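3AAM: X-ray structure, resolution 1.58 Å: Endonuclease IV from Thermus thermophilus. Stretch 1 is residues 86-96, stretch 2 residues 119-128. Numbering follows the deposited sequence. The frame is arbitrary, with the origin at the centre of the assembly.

Stretch 1 86-96: SVASLADDLEK
Stretch 2 119-128: EGALKALRLA

Residues 86-96 and 119-128 of this endonuclease IV form a close, alanine-rich helix-helix contact that is held by apolar packing and shape fit, with no hydrogen bond or salt bridge between the two stretches. Both segments are helical, with phi/psi near -64/-42 over most of their length and -78/-9 at Ala128. Backbone hydrogen bonds run from each N to the O four residues earlier, from Leu90 N to Ser86 O (3.0 Å) through Lys96 N to Asp92 O (2.9 Å) in the first helix, and from Lys123 N to Glu119 O (3.0 Å) through Ala128 N to Ala124 O (3.0 Å) in the second.

The axes run in the same general sense, cross at -48° and approach to 8.1 Å. The register is set by Ala91 and Ala124, whose CA atoms lie 4.6 Å apart; with only methyl groups there, the backbones come close, and Ala91 CB rests 3.7 Å from Ala124 O. Together the stretches bury 456 Å².

Two side chains act as knobs. Ala124 CB points into a hole formed by Val87, Leu90, Ala91 and Leu94, lying 3.8 Å from both Val87 O and Leu90 CD2. Leu90 reaches it in a chi1 t, chi2 p conformation. In the reciprocal arrangement Val87, chi1 t, sits among Gly120, Lys123, Ala124 and Leu127. Its CG2 lies 3.9 Å from Gly120 O, while CG1 meets Lys123 CG at 3.6 Å and Leu127 CD1 at 3.7 Å. Lys123 (t, p, t, t) thus contributes the aliphatic part of its chain, and its end leads away from the first helix.

Toward the C-terminal ends, Ala128 CB packs 3.7 Å from Ala91 O and 3.8 Å from Leu94 CB. Leu94 (m, t) also places CD1 3.8 Å from Leu125 CD2; the CA-to-CB bond of Leu125 points away, but its m, t rotamer brings the end of the chain back to the contact. Leu127, m, t, points toward the first helix and sets its CB 3.9 Å from Ala91 CB.

Glu95 borders this region with chi1 m, chi2 t and chi3 18°. Its CG lies 3.7 Å from Ala128 CB and its OE2 3.5 Å from Ala128 CA, in van der Waals contact. Within the first helix, Lys96 (m, m, t, p) folds back so that NZ donates a hydrogen bond to Asp92 OD1 at 2.8 Å, part of a salt bridge spanning one turn, with Asp92 at chi1 t and chi2 66°.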

ATOM      1  N   SER A  86       9.211  -7.154  14.366  1.00  8.94           N
ATOM      2  CA  SER A  86       8.734  -6.407  13.207  1.00  9.55           C
ATOM      3  C   SER A  86       9.621  -6.614  11.983  1.00  9.63           C
ATOM      4  O   SER A  86       9.124  -6.828  10.877  1.00  9.68           O
ATOM      5  CB  SER A  86       8.654  -4.917  13.546  1.00  9.35           C
ATOM      6  OG  SER A  86       7.773  -4.711  14.633  1.00 10.85           O
ATOM      7  N   VAL A  87      10.933  -6.541  12.185  1.00  9.15           N
ATOM      8  CA  VAL A  87      11.884  -6.736  11.095  1.00  9.53           C
ATOM      9  C   VAL A  87      11.727  -8.137  10.510  1.00  9.38           C
ATOM     10  O   VAL A  87      11.679  -8.309   9.291  1.00 10.13           O
ATOM     11  CB  VAL A  87      13.340  -6.534  11.584  1.00  9.78           C
ATOM     12  CG1 VAL A  87      14.326  -7.012  10.528  1.00 10.88           C
ATOM     13  CG2 VAL A  87      13.581  -5.055  11.889  1.00  9.91           C
ATOM     14  N   ALA A  88      11.640  -9.136  11.383  1.00  9.95           N
ATOM     15  CA  ALA A  88      11.483 -10.518  10.945  1.00  9.55           C
ATOM     16  C   ALA A  88      10.162 -10.723  10.205  1.00 10.25           C
ATOM     17  O   ALA A  88      10.102 -11.462   9.223  1.00  9.26           O
ATOM     18  CB  ALA A  88      11.565 -11.460  12.146  1.00 11.12           C
ATOM     19  N   SER A  89       9.100 -10.077  10.676  1.00  9.28           N
ATOM     20  CA  SER A  89       7.801 -10.223  10.026  1.00  9.62           C
ATOM     21  C   SER A  89       7.819  -9.609   8.630  1.00  8.36           C
ATOM     22  O   SER A  89       7.269 -10.183   7.685  1.00  7.42           O
ATOM     23  CB  SER A  89       6.704  -9.570  10.871  1.00  9.65           C
ATOM     24  OG  SER A  89       5.439  -9.687  10.242  1.00 13.08           O
ATOM     25  N   LEU A  90       8.453  -8.445   8.500  1.00  7.72           N
ATOM     26  CA  LEU A  90       8.530  -7.778   7.206  1.00  6.98           C
ATOM     27  C   LEU A  90       9.401  -8.589   6.250  1.00  8.01           C
ATOM     28  O   LEU A  90       9.136  -8.632   5.052  1.00  8.89           O
ATOM     29  CB  LEU A  90       9.079  -6.354   7.355  1.00  7.36           C
ATOM     30  CG  LEU A  90       9.153  -5.519   6.067  1.00  6.93           C
ATOM     31  CD1 LEU A  90       7.779  -5.422   5.409  1.00  9.29           C
ATOM     32  CD2 LEU A  90       9.679  -4.129   6.393  1.00  8.63           C
ATOM     33  N   ALA A  91      10.436  -9.236   6.783  1.00  8.31           N
ATOM     34  CA  ALA A  91      11.313 -10.056   5.954  1.00  9.78           C
ATOM     35  C   ALA A  91      10.485 -11.206   5.391  1.00  8.53           C
ATOM     36  O   ALA A  91      10.660 -11.603   4.240  1.00  9.14           O
ATOM     37  CB  ALA A  91      12.471 -10.595   6.778  1.00  9.94           C
ATOM     38  N   ASP A  92       9.580 -11.734   6.210  1.00  9.75           N
ATOM     39  CA  ASP A  92       8.712 -12.823   5.776  1.00  9.73           C
ATOM     40  C   ASP A  92       7.830 -12.342   4.629  1.00  9.97           C
ATOM     41  O   ASP A  92       7.661 -13.048   3.637  1.00 10.60           O
ATOM     42  CB  ASP A  92       7.841 -13.317   6.937  1.00 11.00           C
ATOM     43  CG  ASP A  92       6.726 -14.249   6.480  1.00 12.24           C
ATOM     44  OD1 ASP A  92       7.026 -15.364   6.002  1.00 13.29           O
ATOM     45  OD2 ASP A  92       5.546 -13.860   6.602  1.00 14.01           O
ATOM     46  N   ASP A  93       7.270 -11.141   4.761  1.00  9.91           N
ATOM     47  CA  ASP A  93       6.425 -10.589   3.704  1.00  9.25           C
ATOM     48  C   ASP A  93       7.201 -10.509   2.395  1.00  8.07           C
ATOM     49  O   ASP A  93       6.687 -10.852   1.337  1.00  8.44           O
ATOM     50  CB  ASP A  93       5.927  -9.179   4.050  1.00 10.20           C
ATOM     51  CG  ASP A  93       4.936  -9.159   5.200  1.00 11.21           C
ATOM     52  OD1 ASP A  93       4.129 -10.105   5.320  1.00 11.72           O
ATOM     53  OD2 ASP A  93       4.954  -8.177   5.975  1.00 12.74           O
ATOM     54  N   LEU A  94       8.445 -10.046   2.472  1.00  7.91           N
ATOM     55  CA  LEU A  94       9.281  -9.909   1.283  1.00  7.49           C
ATOM     56  C   LEU A  94       9.630 -11.257   0.657  1.00  7.46           C
ATOM     57  O   LEU A  94       9.635 -11.396  -0.564  1.00  9.23           O
ATOM     58  CB  LEU A  94      10.557  -9.146   1.639  1.00  8.73           C
ATOM     59  CG  LEU A  94      10.352  -7.675   2.007  1.00  7.12           C
ATOM     60  CD1 LEU A  94      11.584  -7.126   2.706  1.00  9.12           C
ATOM     61  CD2 LEU A  94      10.044  -6.878   0.751  1.00 10.22           C
ATOM     62  N   GLU A  95       9.929 -12.239   1.503  1.00  7.56           N
ATOM     63  CA  GLU A  95      10.271 -13.579   1.043  1.00  9.01           C
ATOM     64  C   GLU A  95       9.065 -14.230   0.365  1.00  9.48           C
ATOM     65  O   GLU A  95       9.198 -14.864  -0.685  1.00 10.77           O
ATOM     66  CB  GLU A  95      10.747 -14.427   2.228  1.00  9.97           C
ATOM     67  CG  GLU A  95      12.123 -14.022   2.750  1.00 11.27           C
ATOM     68  CD  GLU A  95      12.345 -14.403   4.203  1.00 14.88           C
ATOM     69  OE1 GLU A  95      11.610 -15.270   4.718  1.00 15.86           O
ATOM     70  OE2 GLU A  95      13.269 -13.838   4.831  1.00 13.99           O
ATOM     71  N   LYS A  96       7.889 -14.060   0.964  1.00  8.41           N
ATOM     72  CA  LYS A  96       6.667 -14.624   0.407  1.00  9.23           C
ATOM     73  C   LYS A  96       6.358 -13.933  -0.922  1.00 10.37           C
ATOM     74  O   LYS A  96       5.974 -14.581  -1.895  1.00  9.73           O
ATOM     75  CB  LYS A  96       5.505 -14.454   1.398  1.00 10.87           C
ATOM     76  CG  LYS A  96       5.651 -15.282   2.685  1.00 12.57           C
ATOM     77  CD  LYS A  96       5.368 -16.756   2.429  1.00 12.11           C
ATOM     78  CE  LYS A  96       5.911 -17.667   3.537  1.00 12.99           C
ATOM     79  NZ  LYS A  96       5.366 -17.388   4.896  1.00 13.64           N
ATOM     80  N   GLU A 119      16.821   1.885   9.523  1.00 11.07           N
ATOM     81  CA  GLU A 119      17.615   0.731   9.926  1.00 10.75           C
ATOM     82  C   GLU A 119      16.769  -0.540   9.815  1.00 12.28           C
ATOM     83  O   GLU A 119      17.226  -1.559   9.291  1.00 12.35           O
ATOM     84  CB  GLU A 119      18.119   0.897  11.367  1.00 11.45           C
ATOM     85  CG  GLU A 119      18.787  -0.360  11.912  1.00 14.51           C
ATOM     86  CD  GLU A 119      19.205  -0.238  13.361  1.00 14.37           C
ATOM     87  OE1 GLU A 119      18.546   0.514  14.110  1.00 15.71           O
ATOM     88  OE2 GLU A 119      20.187  -0.913  13.753  1.00 16.86           O
ATOM     89  N   GLY A 120      15.533  -0.469  10.300  1.00 12.07           N
ATOM     90  CA  GLY A 120      14.644  -1.618  10.238  1.00 12.17           C
ATOM     91  C   GLY A 120      14.299  -2.050   8.822  1.00 11.67           C
ATOM     92  O   GLY A 120      14.340  -3.238   8.503  1.00 10.49           O
ATOM     93  N   ALA A 121      13.950  -1.090   7.970  1.00 10.10           N
ATOM     94  CA  ALA A 121      13.607  -1.401   6.587  1.00 10.98           C
ATOM     95  C   ALA A 121      14.771  -2.088   5.883  1.00 10.40           C
ATOM     96  O   ALA A 121      14.587  -3.095   5.199  1.00  9.62           O
ATOM     97  CB  ALA A 121      13.227  -0.126   5.842  1.00 11.82           C
ATOM     98  N   LEU A 122      15.972  -1.545   6.052  1.00 10.13           N
ATOM     99  CA  LEU A 122      17.151  -2.125   5.418  1.00 11.32           C
ATOM    100  C   LEU A 122      17.472  -3.520   5.946  1.00 10.44           C
ATOM    101  O   LEU A 122      17.875  -4.394   5.183  1.00 11.22           O
ATOM    102  CB  LEU A 122      18.355  -1.199   5.603  1.00 13.30           C
ATOM    103  CG  LEU A 122      18.285   0.089   4.779  1.00 13.47           C
ATOM    104  CD1 LEU A 122      19.442   1.008   5.140  1.00 15.66           C
ATOM    105  CD2 LEU A 122      18.316  -0.262   3.297  1.00 16.34           C
ATOM    106  N   LYS A 123      17.292  -3.732   7.247  1.00 10.76           N
ATOM    107  CA  LYS A 123      17.568  -5.035   7.840  1.00 10.94           C
ATOM    108  C   LYS A 123      16.613  -6.095   7.293  1.00 10.10           C
ATOM    109  O   LYS A 123      17.016  -7.229   7.041  1.00 10.84           O
ATOM    110  CB  LYS A 123      17.453  -4.962   9.367  1.00 11.17           C
ATOM    111  CG  LYS A 123      17.865  -6.245  10.087  1.00 13.22           C
ATOM    112  CD  LYS A 123      19.311  -6.608   9.791  1.00 16.90           C
ATOM    113  CE  LYS A 123      19.719  -7.893  10.496  1.00 19.95           C
ATOM    114  NZ  LYS A 123      21.136  -8.256  10.209  1.00 21.13           N
ATOM    115  N   ALA A 124      15.349  -5.725   7.111  1.00  9.11           N
ATOM    116  CA  ALA A 124      14.356  -6.656   6.586  1.00  9.96           C
ATOM    117  C   ALA A 124      14.733  -7.080   5.169  1.00 10.07           C
ATOM    118  O   ALA A 124      14.636  -8.257   4.817  1.00  9.89           O
ATOM    119  CB  ALA A 124      12.971  -6.012   6.595  1.00 10.47           C
ATOM    120  N   LEU A 125      15.158  -6.115   4.360  1.00 11.06           N
ATOM    121  CA  LEU A 125      15.564  -6.397   2.987  1.00 12.43           C
ATOM    122  C   LEU A 125      16.759  -7.344   2.976  1.00 12.77           C
ATOM    123  O   LEU A 125      16.823  -8.269   2.169  1.00 13.05           O
ATOM    124  CB  LEU A 125      15.931  -5.097   2.265  1.00 12.13           C
ATOM    125  CG  LEU A 125      14.757  -4.222   1.818  1.00 12.67           C
ATOM    126  CD1 LEU A 125      15.263  -2.887   1.301  1.00 14.95           C
ATOM    127  CD2 LEU A 125      13.980  -4.949   0.740  1.00 12.42           C
ATOM    128  N   ARG A 126      17.704  -7.110   3.881  1.00 12.43           N
ATOM    129  CA  ARG A 126      18.892  -7.950   3.954  1.00 12.31           C
ATOM    130  C   ARG A 126      18.538  -9.364   4.405  1.00 12.97           C
ATOM    131  O   ARG A 126      19.003 -10.345   3.824  1.00 12.55           O
ATOM    132  CB  ARG A 126      19.916  -7.331   4.902  1.00 14.75           C
ATOM    133  CG  ARG A 126      21.289  -7.963   4.804  1.00 17.18           C
ATOM    134  CD  ARG A 126      22.329  -7.151   5.550  1.00 21.32           C
ATOM    135  NE  ARG A 126      23.673  -7.677   5.338  1.00 23.94           N
ATOM    136  CZ  ARG A 126      24.283  -7.724   4.157  1.00 27.28           C
ATOM    137  NH1 ARG A 126      23.673  -7.274   3.067  1.00 28.21           N
ATOM    138  NH2 ARG A 126      25.507  -8.223   4.063  1.00 28.36           N
ATOM    139  N   LEU A 127      17.709  -9.473   5.437  1.00 11.93           N
ATOM    140  CA  LEU A 127      17.303 -10.786   5.918  1.00 12.39           C
ATOM    141  C   LEU A 127      16.608 -11.573   4.815  1.00 13.84           C
ATOM    142  O   LEU A 127      16.819 -12.774   4.670  1.00 14.62           O
ATOM    143  CB  LEU A 127      16.357 -10.658   7.115  1.00 12.25           C
ATOM    144  CG  LEU A 127      16.965 -10.267   8.461  1.00 15.90           C
ATOM    145  CD1 LEU A 127      15.878 -10.203   9.522  1.00 16.24           C
ATOM    146  CD2 LEU A 127      18.016 -11.294   8.848  1.00 16.54           C
ATOM    147  N   ALA A 128      15.782 -10.890   4.033  1.00 14.36           N
ATOM    148  CA  ALA A 128      15.048 -11.546   2.958  1.00 14.82           C
ATOM    149  C   ALA A 128      15.915 -11.811   1.735  1.00 16.60           C
ATOM    150  O   ALA A 128      15.492 -12.507   0.812  1.00 16.05           O
ATOM    151  CB  ALA A 128      13.840 -10.703   2.567  1.00 14.70           C
TER